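Side-chain contacts in adenylate cyclase-like protein (Chlamydia trachomatis, PDB 4QO6), which forms part of the inner-membrane ring of the type III secretion system, here represented by a piece of its periplasmic region: residues A114-A117 and D118-L122; K133-E137 and S138-K142. All coordinates share one frame; numbering follows the deposited sequence. Where two conformers were deposited one is given.

Contact 1 (A114-A117 and D118-L122); sequences ACLA and DYLNL
With chi1 at -179° Leu116 swings CG opposite its own nitrogen, whereas Leu120 has CG opposite its carbonyl carbon (chi1 -70°); the four-residue spacing puts both leucines on one face of the helix, and these torsions bring Leu116 CG to 3.9 Å from Leu120 CD1, the branches running obliquely across each other. Beneath them Leu120 N donates to Leu116 O at 2.8 Å, and Leu120 CG sits close over that same oxygen, 3.4 Å from Leu116 O. This is the i to i+4 pattern of helix 110-123, the crossover helix between the parallel strands 100-107 and 130-136 in the PD2 domain, a member of the BON clan. Leu82 and Met78 of helix 71-83 pack on Leu116 and Leu120 respectively. Tyr119, its CB 3.3 Å from Leu116 O, carries its ring away from the turn to stack on His123 and meet Phe88. Along the exposed flank the contacts are mainly backbone bonds. Ala117 O accepts from Asn121 N at 2.8 Å and takes a second, weak bond from Asn121 ND2, 3.3 Å from Ala117 O, as the amide folds back along the helix. Asp118 N donates almost straight to Ala114 O (N-H...O angle 175°).

Contact 2 (K133-E137 and S138-K142); sequences KVIIE and SQVMK
Apolar packing first: Ile135 CG2 presses on Val140 CG2 at 3.5 Å, tighter than usual for two methyl carbons, with the branches slanting across each other where the strand runs into the helix. Val140 reaches this spot with CG2 anti to its carbonyl carbon, which also leaves CG2 3.5 Å from Ile136 O. Ile136 in turn lies across the carboxamide of Gln139, its CB 3.8 Å from Gln139 CD, and its CG2 comes to 3.5 Å from Ser138 OG.

The backbone bonds mark the first turn of helix 137-150, with Ile136 at the N-cap position. Val140 N donates to Ile136 O at 3.2 Å, and Gln139 N adds a weak bond to that oxygen; Glu137 O likewise accepts from Met141 N and, weakly, from Val140 N. Both segments fall in the BON family, and the junction carries the chain from edge strand 130-136 of one three-stranded sheet into helix 137-150, which packs on strand 157-161 of the next.

The polar side chains leave this turn in two directions. A water accepts from Ile136 N at 2.6 Å and donates to Gln139 OE1 at 3.0 Å, tying the strand end to the helix, while Gln139 NE2 bonds Glu110. Glu137 sends its extended, buried chain to the other side, where OE2 is bound by the backbone N of Asn162, beside Phe160.

In the fold
Both contacts are local and partly buried, but they sit differently in this elongated chain. Contact 1 stays inside one helix of the PD2 domain: its leucine face is buried against helix 71-83 and its other flank is exposed. Contact 2 is a strand-to-helix junction that passes from the sheet of strands 92-95, 100-107 and 130-136 to the next sheet, with links to both sides: Ile136 touches Ala113 of helix 110-123, and Val140 packs on Phe160 of strand 157-161. Regular helix bonding dominates the first; the second adds a bridging water and a buried glutamate. Although their centres lie 18 Å apart, they touch through Leu116 CD2 and Val134 CG2 at 4.2 Å, where helix 110-123 packs on strand 130-136.

Contact 1 (A114-A117 and D118-L122)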
ATOM      1  N   ALA A 114      10.161  -9.778   6.754  1.00 37.21           N
ATOM      2  CA  ALA A 114      10.032 -10.547   7.996  1.00 41.90           C
ATOM      3  C   ALA A 114      10.295  -9.717   9.268  1.00 37.96           C
ATOM      4  O   ALA A 114       9.639  -9.929  10.292  1.00 40.87           O
ATOM      5  CB  ALA A 114      10.946 -11.768   7.972  1.00 43.29           C
ATOM      6  N   CYS A 115      11.254  -8.799   9.215  1.00 37.37           N
ATOM      7  CA  CYS A 115      11.509  -7.861  10.318  0.50 38.05           C
ATOM      8  C   CYS A 115      10.253  -6.997  10.632  1.00 35.33           C
ATOM      9  O   CYS A 115       9.909  -6.744  11.791  1.00 32.51           O
ATOM     10  CB  CYS A 115      12.697  -6.967   9.958  0.50 39.52           C
ATOM     11  SG  CYS A 115      13.403  -5.936  11.283  0.50 46.76           S
ATOM     12  N   LEU A 116       9.561  -6.544   9.582  1.00 31.95           N
ATOM     13  CA  LEU A 116       8.375  -5.686   9.720  1.00 30.54           C
ATOM     14  C   LEU A 116       7.248  -6.483  10.381  1.00 31.51           C
ATOM     15  O   LEU A 116       6.609  -5.972  11.298  1.00 29.49           O
ATOM     16  CB  LEU A 116       7.946  -5.093   8.379  1.00 29.27           C
ATOM     17  CG  LEU A 116       6.717  -4.144   8.441  1.00 30.32           C
ATOM     18  CD1 LEU A 116       7.006  -2.839   9.196  1.00 28.24           C
ATOM     19  CD2 LEU A 116       6.174  -3.857   7.063  1.00 25.59           C
ATOM     20  N   ALA A 117       7.052  -7.741   9.966  1.00 31.20           N
ATOM     21  CA  ALA A 117       5.982  -8.580  10.497  1.00 31.84           C
ATOM     22  C   ALA A 117       6.173  -8.814  12.000  1.00 36.66           C
ATOM     23  O   ALA A 117       5.210  -8.655  12.785  1.00 33.24           O
ATOM     24  CB  ALA A 117       5.933  -9.901   9.758  1.00 31.54           C
ATOM     25  N   ASP A 118       7.423  -9.145  12.396  1.00 35.81           N
ATOM     26  CA  ASP A 118       7.806  -9.227  13.817  1.00 33.24           C
ATOM     27  C   ASP A 118       7.493  -7.926  14.535  1.00 29.95           C
ATOM     28  O   ASP A 118       6.946  -7.935  15.631  1.00 32.06           O
ATOM     29  CB  ASP A 118       9.323  -9.415  14.016  1.00 35.52           C
ATOM     30  CG  ASP A 118       9.859 -10.693  13.418  1.00 42.39           C
ATOM     31  OD1 ASP A 118       9.054 -11.646  13.197  1.00 39.84           O
ATOM     32  OD2 ASP A 118      11.117 -10.730  13.191  1.00 46.11           O
ATOM     33  N   TYR A 119       7.938  -6.820  13.955  1.00 25.86           N
ATOM     34  CA  TYR A 119       7.715  -5.517  14.556  1.00 25.90           C
ATOM     35  C   TYR A 119       6.194  -5.282  14.822  1.00 26.84           C
ATOM     36  O   TYR A 119       5.780  -4.899  15.931  1.00 22.72           O
ATOM     37  CB  TYR A 119       8.315  -4.450  13.662  1.00 24.65           C
ATOM     38  CG  TYR A 119       8.288  -3.111  14.268  1.00 26.23           C
ATOM     39  CD1 TYR A 119       9.236  -2.739  15.212  1.00 27.97           C
ATOM     40  CD2 TYR A 119       7.297  -2.195  13.927  1.00 27.22           C
ATOM     41  CE1 TYR A 119       9.189  -1.489  15.820  1.00 29.78           C
ATOM     42  CE2 TYR A 119       7.244  -0.960  14.543  1.00 29.66           C
ATOM     43  CZ  TYR A 119       8.183  -0.609  15.474  1.00 32.27           C
ATOM     44  OH  TYR A 119       8.094   0.633  16.067  1.00 37.70           O
ATOM     45  N   LEU A 120       5.367  -5.516  13.795  1.00 28.34           N
ATOM     46  CA  LEU A 120       3.921  -5.261  13.874  1.00 25.50           C
ATOM     47  C   LEU A 120       3.290  -6.209  14.877  1.00 27.32           C
ATOM     48  O   LEU A 120       2.308  -5.864  15.573  1.00 21.32           O
ATOM     49  CB  LEU A 120       3.280  -5.477  12.509  1.00 26.52           C
ATOM     50  CG  LEU A 120       3.618  -4.455  11.420  1.00 26.69           C
ATOM     51  CD1 LEU A 120       3.211  -4.953  10.060  1.00 26.37           C
ATOM     52  CD2 LEU A 120       2.936  -3.120  11.695  1.00 27.79           C
ATOM     53  N   ASN A 121       3.895  -7.407  14.983  1.00 30.04           N
ATOM     54  CA  ASN A 121       3.503  -8.365  16.026  1.00 32.15           C
ATOM     55  C   ASN A 121       3.613  -7.860  17.420  1.00 31.15           C
ATOM     56  O   ASN A 121       2.752  -8.149  18.228  1.00 29.64           O
ATOM     57  CB  ASN A 121       4.312  -9.649  15.966  1.00 40.38           C
ATOM     58  CG  ASN A 121       3.482 -10.805  15.517  1.00 46.09           C
ATOM     59  OD1 ASN A 121       2.569 -11.284  16.237  1.00 51.24           O
ATOM     60  ND2 ASN A 121       3.765 -11.255  14.314  1.00 49.91           N
ATOM     61  N   LEU A 122       4.688  -7.123  17.685  1.00 30.51           N
ATOM     62  CA  LEU A 122       4.967  -6.573  18.999  1.00 30.13           C
ATOM     63  C   LEU A 122       4.238  -5.247  19.294  1.00 28.89           C
ATOM     64  O   LEU A 122       4.031  -4.935  20.430  1.00 27.60           O
ATOM     65  CB  LEU A 122       6.475  -6.400  19.119  1.00 30.24           C
ATOM     66  CG  LEU A 122       7.263  -7.710  19.309  1.00 31.66           C
ATOM     67  CD1 LEU A 122       8.745  -7.426  19.230  1.00 32.03           C
ATOM     68  CD2 LEU A 122       6.913  -8.377  20.634  1.00 32.44           C
TER

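Contact 2 (K133-E137 and S138-K142)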
ATOM      1  N   LYS A 133       0.071  -4.552   1.781  1.00 27.60           N
ATOM      2  CA  LYS A 133       0.342  -4.165   0.426  1.00 27.40           C
ATOM      3  C   LYS A 133       1.769  -3.711   0.199  1.00 25.74           C
ATOM      4  O   LYS A 133       2.096  -3.154  -0.828  1.00 27.79           O
ATOM      5  CB  LYS A 133      -0.626  -3.059  -0.005  1.00 31.07           C
ATOM      6  CG  LYS A 133      -2.057  -3.528  -0.035  1.00 36.75           C
ATOM      7  CD  LYS A 133      -2.836  -2.679  -1.036  1.00 46.62           C
ATOM      8  CE  LYS A 133      -4.249  -3.189  -1.262  1.00 53.27           C
ATOM      9  NZ  LYS A 133      -5.231  -2.318  -0.555  1.00 59.15           N
ATOM     10  N   VAL A 134       2.661  -4.011   1.117  1.00 27.34           N
ATOM     11  CA  VAL A 134       4.022  -3.608   0.950  1.00 26.34           C
ATOM     12  C   VAL A 134       4.633  -4.310  -0.270  1.00 29.30           C
ATOM     13  O   VAL A 134       4.406  -5.505  -0.480  1.00 30.75           O
ATOM     14  CB  VAL A 134       4.824  -3.913   2.241  1.00 26.66           C
ATOM     15  CG1 VAL A 134       6.308  -3.681   2.013  1.00 26.40           C
ATOM     16  CG2 VAL A 134       4.318  -3.015   3.360  1.00 27.42           C
ATOM     17  N   ILE A 135       5.414  -3.571  -1.054  1.00 30.89           N
ATOM     18  CA  ILE A 135       6.088  -4.113  -2.234  1.00 30.65           C
ATOM     19  C   ILE A 135       7.548  -4.556  -1.863  1.00 31.71           C
ATOM     20  O   ILE A 135       8.298  -3.767  -1.289  1.00 26.56           O
ATOM     21  CB  ILE A 135       6.140  -3.046  -3.349  1.00 31.45           C
ATOM     22  CG1 ILE A 135       4.763  -2.402  -3.650  1.00 32.21           C
ATOM     23  CG2 ILE A 135       6.735  -3.621  -4.642  1.00 35.48           C
ATOM     24  CD1 ILE A 135       3.840  -3.239  -4.469  1.00 33.00           C
ATOM     25  N   ILE A 136       7.971  -5.785  -2.204  1.00 32.31           N
ATOM     26  CA  ILE A 136       9.391  -6.201  -1.945  1.00 33.53           C
ATOM     27  C   ILE A 136      10.259  -5.965  -3.203  1.00 32.87           C
ATOM     28  O   ILE A 136      10.008  -6.541  -4.250  1.00 29.95           O
ATOM     29  CB  ILE A 136       9.519  -7.683  -1.511  1.00 33.94           C
ATOM     30  CG1 ILE A 136       8.561  -8.024  -0.353  1.00 35.39           C
ATOM     31  CG2 ILE A 136      10.957  -8.018  -1.119  1.00 31.03           C
ATOM     32  CD1 ILE A 136       8.650  -7.074   0.824  1.00 39.54           C
ATOM     33  N   GLU A 137      11.260  -5.115  -3.102  1.00 32.25           N
ATOM     34  CA  GLU A 137      12.084  -4.765  -4.272  1.00 36.62           C
ATOM     35  C   GLU A 137      12.785  -5.956  -4.942  1.00 34.29           C
ATOM     36  O   GLU A 137      12.702  -6.111  -6.144  1.00 32.24           O
ATOM     37  CB  GLU A 137      13.079  -3.645  -3.939  1.00 37.34           C
ATOM     38  CG  GLU A 137      12.416  -2.268  -3.886  1.00 40.00           C
ATOM     39  CD  GLU A 137      13.239  -1.198  -3.169  1.00 43.00           C
ATOM     40  OE1 GLU A 137      14.390  -1.476  -2.735  1.00 38.03           O
ATOM     41  OE2 GLU A 137      12.730  -0.051  -3.066  1.00 40.90           O
ATOM     42  N   SER A 138      13.407  -6.831  -4.162  1.00 37.68           N
ATOM     43  CA  SER A 138      13.995  -8.048  -4.705  1.00 37.81           C
ATOM     44  C   SER A 138      12.979  -8.859  -5.531  1.00 38.40           C
ATOM     45  O   SER A 138      13.344  -9.444  -6.531  1.00 41.01           O
ATOM     46  CB  SER A 138      14.616  -8.920  -3.601  1.00 40.57           C
ATOM     47  OG  SER A 138      13.627  -9.580  -2.829  1.00 40.20           O
ATOM     48  N   GLN A 139      11.706  -8.872  -5.150  1.00 39.24           N
ATOM     49  CA  GLN A 139      10.697  -9.604  -5.937  1.00 35.41           C
ATOM     50  C   GLN A 139      10.342  -8.935  -7.264  1.00 34.89           C
ATOM     51  O   GLN A 139      10.129  -9.607  -8.282  1.00 33.50           O
ATOM     52  CB  GLN A 139       9.426  -9.866  -5.115  1.00 34.85           C
ATOM     53  CG  GLN A 139       9.644 -10.948  -4.074  1.00 39.29           C
ATOM     54  CD  GLN A 139       8.548 -11.024  -3.001  1.00 45.82           C
ATOM     55  OE1 GLN A 139       7.436 -10.494  -3.166  1.00 45.49           O
ATOM     56  NE2 GLN A 139       8.871 -11.689  -1.880  1.00 46.09           N
ATOM     57  N   VAL A 140      10.272  -7.617  -7.264  1.00 32.13           N
ATOM     58  CA  VAL A 140       9.869  -6.884  -8.461  1.00 31.06           C
ATOM     59  C   VAL A 140      10.965  -6.984  -9.501  1.00 34.61           C
ATOM     60  O   VAL A 140      10.689  -6.980 -10.689  1.00 28.94           O
ATOM     61  CB  VAL A 140       9.646  -5.408  -8.173  1.00 29.07           C
ATOM     62  CG1 VAL A 140       9.256  -4.664  -9.449  1.00 29.06           C
ATOM     63  CG2 VAL A 140       8.540  -5.261  -7.132  1.00 28.26           C
ATOM     64  N   MET A 141      12.195  -7.112  -9.025  1.00 34.15           N
ATOM     65  CA  MET A 141      13.339  -7.148  -9.885  1.00 39.93           C
ATOM     66  C   MET A 141      13.423  -8.504 -10.620  1.00 38.82           C
ATOM     67  O   MET A 141      13.679  -8.505 -11.801  1.00 37.86           O
ATOM     68  CB  MET A 141      14.625  -6.849  -9.082  1.00 43.20           C
ATOM     69  CG  MET A 141      15.544  -5.861  -9.787  1.00 45.60           C
ATOM     70  SD  MET A 141      17.185  -5.815  -9.066  1.00 57.66           S
ATOM     71  CE  MET A 141      17.011  -4.618  -7.727  1.00 57.53           C
ATOM     72  N   LYS A 142      13.240  -9.634  -9.923  1.00 42.03           N
ATOM     73  CA  LYS A 142      12.972 -10.971 -10.589  1.00 43.15           C
ATOM     74  C   LYS A 142      11.826 -10.866 -11.640  1.00 34.68           C
ATOM     75  O   LYS A 142      11.916 -11.333 -12.766  1.00 31.87           O
ATOM     76  CB  LYS A 142      12.681 -12.065  -9.532  1.00 46.44           C
ATOM     77  CG  LYS A 142      11.793 -13.263  -9.957  1.00 56.31           C
ATOM     78  CD  LYS A 142      12.545 -14.414 -10.660  1.00 60.13           C
ATOM     79  CE  LYS A 142      11.753 -15.737 -10.750  1.00 58.81           C
ATOM     80  NZ  LYS A 142      10.949 -15.902 -11.996  1.00 56.98           N
TER
HETATM   81  O   HOH W   1       6.590  -7.600  -3.467  1.00 36.51           O